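Local coordinates for ftsY (Mycoplasma mycoides, PDB 1ZU4), which is the SRP receptor FtsY, represented by its NG domain, a helical bundle joined to a P-loop NTPase-type domain of the SRP54 family, at residues A85-W91 against K277-P283; Y96-F100 against P228-L232; T149-E153 against D165-A169; D175-V180 against E212-M216. All coordinates share one frame; numbering follows the deposited sequence.

Contact 1: residues A85-W91 against K277-P283; sequences AYTDNDW and KELLNIP
Trp91 lays its six-membered ring against Pro283, whose CG stands 3.9 Å from the ring centroid and nearly over the face, a CH-pi contact. The opposite face of the indole is taken by the amide of Asn89, so the ring is held between proline and asparagine. At its rim, NE1 donates to Asn281 OD1 over 3.1 Å; the bond is bent, and the donor lies well above the carbonyl plane of the amide. Lys277 runs past the far end of the indole, with CD 3.5 Å from Trp91 CZ2. Bends at chi2 and chi4 then bring the ammonium to the C-terminal end of helix 71-87, where NZ donates to Tyr86 O and to Asp88 O, each at 2.8 Å. Tyr86 O accepts a second bond, from Asn89 ND2, and so is gripped twice. With CG anti to the backbone N (chi1 -173°), the Tyr86 ring reaches Lys277 CB at a slant, and one water joins its OH to Ile282 O. Asn89 OD1 takes the amide of Trp91 at 2.9 Å. The motif is an Asx turn just after helix 71-87, here joined through Lys277 to helix 272-280, where the helical part of the NG domain meets its GTPase-family fold.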
loop_
_atom_site.group_PDB
_atom_site.type_symbol
_atom_site.label_atom_id
_atom_site.label_comp_id
_atom_site.label_asym_id
_atom_site.label_seq_id
_atom_site.Cartn_x
_atom_site.Cartn_y
_atom_site.Cartn_z
ATOM N N ALA A 85 11.072 10.231 -9.943
ATOM C CA ALA A 85 9.832 10.094 -10.705
ATOM C C ALA A 85 8.655 9.951 -9.742
ATOM O O ALA A 85 7.584 10.538 -9.943
ATOM C CB ALA A 85 9.914 8.902 -11.620
ATOM N N TYR A 86 8.872 9.172 -8.696
ATOM C CA TYR A 86 7.887 8.980 -7.639
ATOM C C TYR A 86 7.751 10.224 -6.783
ATOM O O TYR A 86 6.635 10.637 -6.470
ATOM C CB TYR A 86 8.286 7.803 -6.754
ATOM C CG TYR A 86 7.251 7.409 -5.731
ATOM C CD1 TYR A 86 6.312 6.425 -6.042
ATOM C CD2 TYR A 86 7.171 8.054 -4.471
ATOM C CE1 TYR A 86 5.345 6.041 -5.137
ATOM C CE2 TYR A 86 6.163 7.681 -3.527
ATOM C CZ TYR A 86 5.277 6.654 -3.885
ATOM O OH TYR A 86 4.283 6.217 -3.052
ATOM N N THR A 87 8.875 10.815 -6.391
ATOM C CA THR A 87 8.819 11.931 -5.442
ATOM C C THR A 87 8.446 13.273 -6.109
ATOM O O THR A 87 8.285 14.253 -5.414
ATOM C CB THR A 87 10.157 12.096 -4.669
ATOM O OG1 THR A 87 11.218 12.219 -5.623
ATOM C CG2 THR A 87 10.439 10.905 -3.784
ATOM N N ASP A 88 8.355 13.316 -7.444
ATOM C CA ASP A 88 7.863 14.486 -8.188
ATOM C C ASP A 88 6.336 14.598 -8.020
ATOM O O ASP A 88 5.540 13.990 -8.756
ATOM C CB ASP A 88 8.281 14.405 -9.677
ATOM C CG ASP A 88 7.668 15.521 -10.544
ATOM O OD1 ASP A 88 7.585 16.684 -10.069
ATOM O OD2 ASP A 88 7.270 15.224 -11.699
ATOM N N ASN A 89 5.933 15.349 -7.011
ATOM C CA ASN A 89 4.530 15.497 -6.671
ATOM C C ASN A 89 4.306 16.715 -5.760
ATOM O O ASN A 89 5.246 17.292 -5.202
ATOM C CB ASN A 89 3.986 14.206 -6.010
ATOM C CG ASN A 89 4.743 13.831 -4.748
ATOM O OD1 ASN A 89 4.810 14.622 -3.789
ATOM N ND2 ASN A 89 5.333 12.620 -4.740
ATOM N N ASP A 90 3.033 17.049 -5.608
ATOM C CA ASP A 90 2.544 18.125 -4.772
ATOM C C ASP A 90 2.427 17.772 -3.269
ATOM O O ASP A 90 1.932 18.595 -2.494
ATOM C CB ASP A 90 1.151 18.522 -5.300
ATOM C CG ASP A 90 0.317 17.297 -5.732
ATOM O OD1 ASP A 90 0.563 16.756 -6.843
ATOM O OD2 ASP A 90 -0.563 16.859 -4.950
ATOM N N TRP A 91 2.857 16.582 -2.840
ATOM C CA TRP A 91 2.459 16.143 -1.476
ATOM C C TRP A 91 3.208 16.836 -0.319
ATOM O O TRP A 91 4.357 16.481 -0.000
ATOM C CB TRP A 91 2.482 14.607 -1.299
ATOM C CG TRP A 91 1.926 13.772 -2.442
ATOM C CD1 TRP A 91 1.004 14.141 -3.389
ATOM C CD2 TRP A 91 2.241 12.398 -2.709
ATOM N NE1 TRP A 91 0.758 13.094 -4.243
ATOM C CE2 TRP A 91 1.502 12.013 -3.847
ATOM C CE3 TRP A 91 3.095 11.465 -2.106
ATOM C CZ2 TRP A 91 1.584 10.726 -4.389
ATOM C CZ3 TRP A 91 3.195 10.207 -2.652
ATOM C CH2 TRP A 91 2.434 9.840 -3.776
ATOM N N LYS A 277 1.595 5.683 -8.184
ATOM C CA LYS A 277 1.858 7.114 -8.096
ATOM C C LYS A 277 1.249 7.849 -9.321
ATOM O O LYS A 277 0.581 8.855 -9.145
ATOM C CB LYS A 277 3.378 7.301 -8.000
ATOM C CG LYS A 277 3.899 8.692 -8.233
ATOM C CD LYS A 277 3.329 9.607 -7.165
ATOM C CE LYS A 277 3.430 11.057 -7.602
ATOM N NZ LYS A 277 4.697 11.352 -8.370
ATOM N N GLU A 278 1.456 7.324 -10.533
ATOM C CA GLU A 278 0.940 7.991 -11.754
ATOM C C GLU A 278 -0.590 7.940 -11.837
ATOM O O GLU A 278 -1.235 8.979 -11.954
ATOM C CB GLU A 278 1.547 7.377 -13.034
ATOM C CG GLU A 278 1.036 7.990 -14.342
ATOM C CD GLU A 278 1.462 9.421 -14.506
ATOM O OE1 GLU A 278 2.556 9.798 -14.032
ATOM O OE2 GLU A 278 0.661 10.170 -15.081
ATOM N N LEU A 279 -1.170 6.743 -11.779
ATOM C CA LEU A 279 -2.592 6.632 -11.974
ATOM C C LEU A 279 -3.438 7.191 -10.820
ATOM O O LEU A 279 -4.421 7.834 -11.104
ATOM C CB LEU A 279 -3.046 5.195 -12.279
ATOM C CG LEU A 279 -4.388 5.150 -13.052
ATOM C CD1 LEU A 279 -4.173 5.621 -14.508
ATOM C CD2 LEU A 279 -5.055 3.772 -13.030
ATOM N N LEU A 280 -3.074 6.918 -9.560
ATOM C CA LEU A 280 -3.890 7.266 -8.382
ATOM C C LEU A 280 -3.494 8.550 -7.754
ATOM O O LEU A 280 -4.347 9.230 -7.249
ATOM C CB LEU A 280 -3.858 6.164 -7.278
ATOM C CG LEU A 280 -4.694 4.895 -7.626
ATOM C CD1 LEU A 280 -3.919 3.955 -8.503
ATOM C CD2 LEU A 280 -5.128 4.157 -6.361
ATOM N N ASN A 281 -2.202 8.872 -7.800
ATOM C CA ASN A 281 -1.634 10.031 -7.140
ATOM C C ASN A 281 -1.942 10.032 -5.651
ATOM O O ASN A 281 -2.320 11.085 -5.074
ATOM C CB ASN A 281 -2.157 11.331 -7.775
ATOM C CG ASN A 281 -1.320 12.508 -7.421
ATOM O OD1 ASN A 281 -0.136 12.354 -7.113
ATOM N ND2 ASN A 281 -1.933 13.700 -7.432
ATOM N N ILE A 282 -1.846 8.844 -5.050
ATOM C CA ILE A 282 -2.108 8.670 -3.626
ATOM C C ILE A 282 -0.871 7.963 -3.061
ATOM O O ILE A 282 -0.384 7.043 -3.690
ATOM C CB ILE A 282 -3.376 7.787 -3.343
ATOM C CG1 ILE A 282 -4.670 8.458 -3.807
ATOM C CG2 ILE A 282 -3.500 7.479 -1.859
ATOM C CD1 ILE A 282 -5.817 7.481 -4.077
ATOM N N PRO A 283 -0.369 8.388 -1.880
ATOM C CA PRO A 283 0.843 7.743 -1.381
ATOM C C PRO A 283 0.631 6.323 -0.938
ATOM O O PRO A 283 -0.376 5.984 -0.263
ATOM C CB PRO A 283 1.214 8.575 -0.162
ATOM C CG PRO A 283 0.339 9.784 -0.193
ATOM C CD PRO A 283 -0.869 9.420 -0.944
HETATM O O HOH W 1 1.980 6.754 -4.805
#

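Contact 2: residues Y96-F100 against P228-L232; sequences YRIDF and PHEVL
Asp99 and Glu230 meet through backbone and carboxylate: Asp99 N donates to Glu230 OE2 over 2.8 Å, nearly straight at 161°, using the anti lone pair of that oxygen. This is the tight side of the contact. Glu230 already points from its strand to the loop, and its chain, bent at chi2, ends with OE2 also 3.5 Å from Asp99 CB and from Ile98 CA. Its other oxygen, OE1, is held by Lys285 and Ser257, so both ends of this buried carboxylate are satisfied. Lys285 also donates to Arg97 O, which probably offsets the closeness of two acceptors that share no hydrogen bond, Arg97 O and Glu230 OE2.

The looser side lies toward His229. Its CB comes no nearer than 3.7 Å to Asp99 O, and the planes of ring and carboxylate stand steeply to each other. A water fills the role of a direct bond, donating to Asp99 OD2 and to His229 O, both at 2.7 Å, while Asp99 OD1 pairs with Lys101 and Arg104. The chemistry implies that the loop, which makes an inverse gamma turn centred on Asp99, is held to the start of strand 230-236 by a direct bond to a carboxylate, probably charged and stabilised by Lys285, and by a water bridge.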
loop_
_atom_site.group_PDB
_atom_site.type_symbol
_atom_site.label_atom_id
_atom_site.label_comp_id
_atom_site.label_asym_id
_atom_site.label_seq_id
_atom_site.Cartn_x
_atom_site.Cartn_y
_atom_site.Cartn_z
ATOM N N TYR A 96 1.704 12.137 2.823
ATOM C CA TYR A 96 2.852 11.211 2.892
ATOM C C TYR A 96 2.765 10.349 4.148
ATOM O O TYR A 96 2.804 9.112 4.084
ATOM C CB TYR A 96 4.220 11.954 2.927
ATOM C CG TYR A 96 5.036 11.908 1.635
ATOM C CD1 TYR A 96 5.500 10.692 1.109
ATOM C CD2 TYR A 96 5.341 13.090 0.938
ATOM C CE1 TYR A 96 6.249 10.660 -0.092
ATOM C CE2 TYR A 96 6.077 13.075 -0.242
ATOM C CZ TYR A 96 6.529 11.857 -0.750
ATOM O OH TYR A 96 7.242 11.849 -1.927
ATOM N N ARG A 97 2.685 11.003 5.295
ATOM C CA ARG A 97 2.872 10.277 6.564
ATOM C C ARG A 97 1.576 9.693 7.052
ATOM O O ARG A 97 0.488 10.149 6.676
ATOM C CB ARG A 97 3.482 11.164 7.659
ATOM C CG ARG A 97 2.584 12.320 8.129
ATOM C CD ARG A 97 2.538 12.400 9.693
ATOM N NE ARG A 97 1.805 13.598 10.134
ATOM C CZ ARG A 97 2.353 14.807 10.290
ATOM N NH1 ARG A 97 3.655 14.985 10.044
ATOM N NH2 ARG A 97 1.600 15.843 10.686
ATOM N N ILE A 98 1.710 8.680 7.899
ATOM C CA ILE A 98 0.593 8.123 8.641
ATOM C C ILE A 98 0.224 9.099 9.757
ATOM O O ILE A 98 1.057 9.468 10.583
ATOM C CB ILE A 98 0.941 6.704 9.220
ATOM C CG1 ILE A 98 1.520 5.811 8.123
ATOM C CG2 ILE A 98 -0.274 6.044 9.912
ATOM C CD1 ILE A 98 0.551 5.424 7.107
ATOM N N ASP A 99 -1.026 9.534 9.742
ATOM C CA ASP A 99 -1.537 10.482 10.736
ATOM C C ASP A 99 -1.856 9.724 12.038
ATOM O O ASP A 99 -3.018 9.449 12.368
ATOM C CB ASP A 99 -2.740 11.246 10.186
ATOM C CG ASP A 99 -3.122 12.448 11.040
ATOM O OD1 ASP A 99 -2.368 12.795 11.948
ATOM O OD2 ASP A 99 -4.212 13.035 10.828
ATOM N N PHE A 100 -0.794 9.409 12.777
ATOM C CA PHE A 100 -0.886 8.739 14.077
ATOM C C PHE A 100 -0.338 9.758 15.100
ATOM O O PHE A 100 0.788 10.236 14.949
ATOM C CB PHE A 100 -0.068 7.447 14.065
ATOM C CG PHE A 100 -0.296 6.580 15.264
ATOM C CD1 PHE A 100 -1.181 5.487 15.204
ATOM C CD2 PHE A 100 0.284 6.926 16.510
ATOM C CE1 PHE A 100 -1.447 4.719 16.366
ATOM C CE2 PHE A 100 0.050 6.163 17.666
ATOM C CZ PHE A 100 -0.811 5.051 17.606
ATOM N N PRO A 228 -12.131 9.899 9.944
ATOM C CA PRO A 228 -11.036 8.908 9.996
ATOM C C PRO A 228 -9.729 9.628 9.684
ATOM O O PRO A 228 -9.650 10.468 8.757
ATOM C CB PRO A 228 -11.391 7.884 8.888
ATOM C CG PRO A 228 -12.333 8.652 7.948
ATOM C CD PRO A 228 -13.035 9.702 8.780
ATOM N N HIS A 229 -8.729 9.343 10.486
ATOM C CA HIS A 229 -7.385 9.901 10.294
ATOM C C HIS A 229 -6.649 9.336 9.074
ATOM O O HIS A 229 -5.846 10.045 8.441
ATOM C CB HIS A 229 -6.581 9.667 11.575
ATOM C CG HIS A 229 -7.255 10.206 12.811
ATOM N ND1 HIS A 229 -7.557 11.537 12.977
ATOM C CD2 HIS A 229 -7.716 9.585 13.921
ATOM C CE1 HIS A 229 -8.158 11.716 14.143
ATOM N NE2 HIS A 229 -8.230 10.557 14.748
ATOM N N GLU A 230 -6.970 8.088 8.732
ATOM C CA GLU A 230 -6.582 7.489 7.461
ATOM C C GLU A 230 -7.721 6.617 6.944
ATOM O O GLU A 230 -8.467 6.020 7.726
ATOM C CB GLU A 230 -5.311 6.602 7.645
ATOM C CG GLU A 230 -4.037 7.402 8.152
ATOM C CD GLU A 230 -3.403 8.255 7.085
ATOM O OE1 GLU A 230 -3.695 8.089 5.868
ATOM O OE2 GLU A 230 -2.561 9.103 7.475
ATOM N N VAL A 231 -7.796 6.520 5.619
ATOM C CA VAL A 231 -8.694 5.629 4.900
ATOM C C VAL A 231 -7.764 4.904 3.928
ATOM O O VAL A 231 -7.281 5.485 2.943
ATOM C CB VAL A 231 -9.839 6.448 4.145
ATOM C CG1 VAL A 231 -10.783 5.514 3.379
ATOM C CG2 VAL A 231 -10.654 7.287 5.124
ATOM N N LEU A 232 -7.482 3.638 4.228
ATOM C CA LEU A 232 -6.396 2.974 3.569
ATOM C C LEU A 232 -6.907 1.911 2.594
ATOM O O LEU A 232 -7.607 0.971 2.966
ATOM C CB LEU A 232 -5.383 2.413 4.589
ATOM C CG LEU A 232 -4.689 3.449 5.510
ATOM C CD1 LEU A 232 -3.980 2.760 6.663
ATOM C CD2 LEU A 232 -3.694 4.356 4.763
HETATM O O HOH W 2 -5.832 12.763 8.657
#

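Contact 3: residues T149-E153 against D165-A169; sequences TQQLE and DLVKA
This is the helix-to-strand packing of a beta-alpha-beta unit, in which strand 136-140 leads through helix 146-156 to the edge strand 164-167 of the P-loop NTPase-type sheet. The contact has an apolar part beneath the helix and a charged part at its border. Leu166 supplies the centre: its CG is anti to the backbone N (chi1 -178°), which carries the two methyls across to the helix, and they divide their partners. CD1 rests 3.9 Å from Leu152 CB, whereas CD2 meets the aliphatic CG of Glu153 at the same separation, 3.9 Å. Both neighbours cross the leucine at about a right angle. Leu152 also touches Ala140, and Leu166 touches Ile138, so both also pack on strand 136-140, the edge strand's neighbour in the sheet.

One turn earlier on the helix, Thr149 presents CG2 to the Lys168 chain, 3.7 Å from its CD, the two again crossing steeply. The threonine hydroxyl is used differently: OG1 lies 2.9 Å from a water that accepts from Ala169 N, bridging the helix to the backbone at Ala169. At the exposed border the long Lys168 chain passes Thr149 before its ammonium reaches the carboxylate of Glu153, and this salt bridge is made head-on, Lys168 NZ lying 2.8 Å from Glu153 OE2 and close to the line of its C-O bond.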
loop_
_atom_site.group_PDB
_atom_site.type_symbol
_atom_site.label_atom_id
_atom_site.label_comp_id
_atom_site.label_asym_id
_atom_site.label_seq_id
_atom_site.Cartn_x
_atom_site.Cartn_y
_atom_site.Cartn_z
ATOM N N THR A 149 -15.057 -11.804 9.822
ATOM C CA THR A 149 -15.105 -11.884 11.267
ATOM C C THR A 149 -14.371 -13.147 11.774
ATOM O O THR A 149 -13.532 -13.034 12.673
ATOM C CB THR A 149 -16.577 -11.786 11.810
ATOM O OG1 THR A 149 -17.191 -10.573 11.329
ATOM C CG2 THR A 149 -16.607 -11.783 13.347
ATOM N N GLN A 150 -14.650 -14.321 11.195
ATOM C CA GLN A 150 -13.954 -15.557 11.616
ATOM C C GLN A 150 -12.436 -15.376 11.552
ATOM O O GLN A 150 -11.736 -15.755 12.486
ATOM C CB GLN A 150 -14.320 -16.830 10.792
ATOM C CG GLN A 150 -15.752 -17.028 10.229
ATOM C CD GLN A 150 -16.861 -17.061 11.270
ATOM O OE1 GLN A 150 -16.964 -16.177 12.122
ATOM N NE2 GLN A 150 -17.734 -18.064 11.168
ATOM N N GLN A 151 -11.950 -14.794 10.453
ATOM C CA GLN A 151 -10.518 -14.538 10.265
ATOM C C GLN A 151 -9.942 -13.681 11.376
ATOM O O GLN A 151 -8.934 -14.042 11.976
ATOM C CB GLN A 151 -10.248 -13.859 8.919
ATOM C CG GLN A 151 -10.403 -14.768 7.727
ATOM C CD GLN A 151 -10.431 -14.022 6.413
ATOM O OE1 GLN A 151 -9.716 -13.025 6.227
ATOM N NE2 GLN A 151 -11.251 -14.505 5.482
ATOM N N LEU A 152 -10.570 -12.532 11.625
ATOM C CA LEU A 152 -10.136 -11.635 12.682
ATOM C C LEU A 152 -10.032 -12.340 14.039
ATOM O O LEU A 152 -9.032 -12.175 14.762
ATOM C CB LEU A 152 -11.052 -10.414 12.731
ATOM C CG LEU A 152 -10.809 -9.479 11.547
ATOM C CD1 LEU A 152 -11.803 -8.309 11.537
ATOM C CD2 LEU A 152 -9.354 -8.982 11.507
ATOM N N GLU A 153 -11.051 -13.146 14.365
ATOM C CA GLU A 153 -11.058 -13.965 15.597
ATOM C C GLU A 153 -9.881 -14.932 15.668
ATOM O O GLU A 153 -9.246 -15.048 16.724
ATOM C CB GLU A 153 -12.343 -14.769 15.726
ATOM C CG GLU A 153 -13.503 -13.989 16.260
ATOM C CD GLU A 153 -14.787 -14.663 15.915
ATOM O OE1 GLU A 153 -14.813 -15.432 14.924
ATOM O OE2 GLU A 153 -15.774 -14.436 16.631
ATOM N N ASP A 165 -7.632 -6.012 20.703
ATOM C CA ASP A 165 -8.977 -6.487 21.031
ATOM C C ASP A 165 -9.879 -6.317 19.821
ATOM O O ASP A 165 -9.548 -5.547 18.921
ATOM C CB ASP A 165 -9.543 -5.682 22.205
ATOM C CG ASP A 165 -8.749 -5.888 23.487
ATOM O OD1 ASP A 165 -8.294 -7.029 23.713
ATOM O OD2 ASP A 165 -8.572 -4.912 24.254
ATOM N N LEU A 166 -11.000 -7.041 19.811
ATOM C CA LEU A 166 -11.945 -7.103 18.672
ATOM C C LEU A 166 -13.376 -6.882 19.114
ATOM O O LEU A 166 -13.854 -7.550 20.060
ATOM C CB LEU A 166 -11.905 -8.490 18.019
ATOM C CG LEU A 166 -12.808 -8.671 16.788
ATOM C CD1 LEU A 166 -12.184 -8.036 15.541
ATOM C CD2 LEU A 166 -13.103 -10.123 16.542
ATOM N N VAL A 167 -14.061 -5.985 18.408
ATOM C CA VAL A 167 -15.516 -5.826 18.529
ATOM C C VAL A 167 -16.163 -6.355 17.247
ATOM O O VAL A 167 -15.691 -6.081 16.132
ATOM C CB VAL A 167 -15.918 -4.322 18.807
ATOM C CG1 VAL A 167 -17.410 -4.128 18.770
ATOM C CG2 VAL A 167 -15.388 -3.882 20.180
ATOM N N LYS A 168 -17.239 -7.110 17.383
ATOM C CA LYS A 168 -17.891 -7.695 16.199
ATOM C C LYS A 168 -19.417 -7.639 16.349
ATOM O O LYS A 168 -19.918 -7.225 17.383
ATOM C CB LYS A 168 -17.431 -9.145 15.994
ATOM C CG LYS A 168 -17.534 -10.006 17.247
ATOM C CD LYS A 168 -17.427 -11.483 16.930
ATOM C CE LYS A 168 -17.400 -12.317 18.194
ATOM N NZ LYS A 168 -18.072 -13.636 17.927
ATOM N N ALA A 169 -20.121 -8.048 15.301
ATOM C CA ALA A 169 -21.579 -8.206 15.289
ATOM C C ALA A 169 -22.000 -9.518 15.974
ATOM O O ALA A 169 -21.360 -10.568 15.771
ATOM C CB ALA A 169 -22.053 -8.222 13.844
HETATM O O HOH W 3 -18.656 -8.521 12.673
#

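Contact 4: residues D175-V180 against E212-M216; sequences DPASVV and ELEKM
Asp175, Glu212 and Lys215 form the charged part of this helix-helix contact. Lys215 NZ donates to Asp175 OD2 over 3.0 Å, on the syn side and a little out of the carboxylate plane, and it also pairs with Glu212 within its own helix. The two acids are pressed together, Asp175 OD1 lying 2.6 Å from Glu212 OE1 with their planes 78° apart; at that separation one of them probably holds a proton, and the lysine would ease whatever charge remains.

Capping is the second kind of interaction. Asp175 is the N-cap of helix 176-189: OD1 accepts from Ala177 N at 3.0 Å, from above the carboxylate plane. The same amide makes a weak bond to Glu212 OE1.

Apolar contacts finish the interface. The extended chain of Met216 spans two residues, its CE 3.4 Å from Pro176 CB, a tight pair, and its CG 3.7 Å from Val180 CG2. Between the charged and apolar parts, Ala177 CB packs on Lys215 CB, 3.8 Å away. The short helical pieces 176-180 and 212-216 run in nearly the same direction, their axes 9.1 Å apart at closest and 20° from parallel. Farther along, Ile219 and Ile220 of helix 206-221 continue the packing on Ala177 and Val180, while Pro176 and Met216 reach Thr143 and Ala141 in the loop after strand 136-140.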
loop_
_atom_site.group_PDB
_atom_site.type_symbol
_atom_site.label_atom_id
_atom_site.label_comp_id
_atom_site.label_asym_id
_atom_site.label_seq_id
_atom_site.Cartn_x
_atom_site.Cartn_y
_atom_site.Cartn_z
ATOM N N ASP A 175 -26.051 -4.285 10.375
ATOM C CA ASP A 175 -25.635 -2.983 9.856
ATOM C C ASP A 175 -24.204 -2.759 10.347
ATOM O O ASP A 175 -23.941 -2.822 11.571
ATOM C CB ASP A 175 -26.545 -1.866 10.353
ATOM C CG ASP A 175 -26.247 -0.498 9.694
ATOM O OD1 ASP A 175 -25.160 -0.313 9.161
ATOM O OD2 ASP A 175 -27.111 0.421 9.723
ATOM N N PRO A 176 -23.264 -2.558 9.390
ATOM C CA PRO A 176 -21.869 -2.233 9.692
ATOM C C PRO A 176 -21.683 -1.086 10.696
ATOM O O PRO A 176 -20.781 -1.167 11.547
ATOM C CB PRO A 176 -21.304 -1.848 8.323
ATOM C CG PRO A 176 -22.136 -2.671 7.323
ATOM C CD PRO A 176 -23.517 -2.652 7.935
ATOM N N ALA A 177 -22.497 -0.024 10.600
ATOM C CA ALA A 177 -22.367 1.088 11.529
ATOM C C ALA A 177 -22.631 0.668 12.937
ATOM O O ALA A 177 -22.148 1.320 13.838
ATOM C CB ALA A 177 -23.284 2.278 11.164
ATOM N N SER A 178 -23.414 -0.388 13.163
ATOM C CA SER A 178 -23.697 -0.733 14.570
ATOM C C SER A 178 -22.448 -1.304 15.234
ATOM O O SER A 178 -22.206 -1.060 16.403
ATOM C CB SER A 178 -24.902 -1.658 14.711
ATOM O OG SER A 178 -24.613 -2.922 14.137
ATOM N N VAL A 179 -21.633 -2.031 14.482
ATOM C CA VAL A 179 -20.345 -2.519 15.021
ATOM C C VAL A 179 -19.426 -1.308 15.331
ATOM O O VAL A 179 -18.781 -1.248 16.375
ATOM C CB VAL A 179 -19.666 -3.435 14.008
ATOM C CG1 VAL A 179 -18.317 -3.948 14.536
ATOM C CG2 VAL A 179 -20.639 -4.608 13.573
ATOM N N VAL A 180 -19.411 -0.336 14.432
ATOM C CA VAL A 180 -18.623 0.902 14.655
ATOM C C VAL A 180 -19.160 1.637 15.869
ATOM O O VAL A 180 -18.391 2.031 16.729
ATOM C CB VAL A 180 -18.539 1.724 13.388
ATOM C CG1 VAL A 180 -17.954 3.129 13.649
ATOM C CG2 VAL A 180 -17.722 0.939 12.350
ATOM N N GLU A 212 -22.971 3.728 4.192
ATOM C CA GLU A 212 -22.449 3.080 5.373
ATOM C C GLU A 212 -21.203 3.835 5.834
ATOM O O GLU A 212 -21.038 4.090 7.047
ATOM C CB GLU A 212 -22.138 1.592 5.077
ATOM C CG GLU A 212 -23.383 0.655 5.095
ATOM C CD GLU A 212 -24.144 0.696 6.443
ATOM O OE1 GLU A 212 -23.523 0.867 7.505
ATOM O OE2 GLU A 212 -25.375 0.561 6.460
ATOM N N LEU A 213 -20.333 4.192 4.882
ATOM C CA LEU A 213 -19.116 4.942 5.245
ATOM C C LEU A 213 -19.494 6.264 5.878
ATOM O O LEU A 213 -18.830 6.729 6.791
ATOM C CB LEU A 213 -18.244 5.201 4.016
ATOM C CG LEU A 213 -17.523 3.979 3.377
ATOM C CD1 LEU A 213 -16.737 4.390 2.174
ATOM C CD2 LEU A 213 -16.594 3.337 4.404
ATOM N N GLU A 214 -20.568 6.893 5.394
ATOM C CA GLU A 214 -20.951 8.166 5.953
ATOM C C GLU A 214 -21.586 7.957 7.354
ATOM O O GLU A 214 -21.275 8.697 8.305
ATOM C CB GLU A 214 -21.808 8.977 4.948
ATOM C CG GLU A 214 -22.374 10.266 5.498
ATOM C CD GLU A 214 -21.340 11.356 5.726
ATOM O OE1 GLU A 214 -20.237 11.258 5.149
ATOM O OE2 GLU A 214 -21.625 12.314 6.504
ATOM N N LYS A 215 -22.428 6.938 7.513
ATOM C CA LYS A 215 -22.877 6.586 8.878
ATOM C C LYS A 215 -21.706 6.406 9.831
ATOM O O LYS A 215 -21.710 6.938 10.949
ATOM C CB LYS A 215 -23.717 5.312 8.903
ATOM C CG LYS A 215 -25.113 5.501 8.542
ATOM C CD LYS A 215 -25.940 4.280 8.901
ATOM C CE LYS A 215 -26.213 3.417 7.690
ATOM N NZ LYS A 215 -27.515 2.670 7.852
ATOM N N MET A 216 -20.687 5.689 9.383
ATOM C CA MET A 216 -19.508 5.431 10.247
ATOM C C MET A 216 -18.803 6.740 10.622
ATOM O O MET A 216 -18.466 6.980 11.782
ATOM C CB MET A 216 -18.551 4.480 9.535
ATOM C CG MET A 216 -19.057 3.056 9.573
ATOM S SD MET A 216 -17.980 2.010 8.617
ATOM C CE MET A 216 -18.861 0.508 8.602
#

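In the fold
From the N terminus, the chain leaves the helical bundle through helix 71-87 and opens contact 1, which closes only when helix 272-280 ends; the other three contacts all lie within this span. Contact 2 opens next and closes at strand 230-236, and contacts 3 and 4 follow one another in series inside it, so none of the loops cross. Contacts 1 and 2 touch through Tyr96, which packs on Asn89 and Trp91. Contacts 3 and 4 touch where Val179 meets Val167 and Ala169. Contact 1 ties bundle to GTPase-type fold, contact 2 fixes the connecting loop to a central strand, contact 3 packs a helix on the edge strand 164-167, and contact 4 joins helices 176-189 and 206-221.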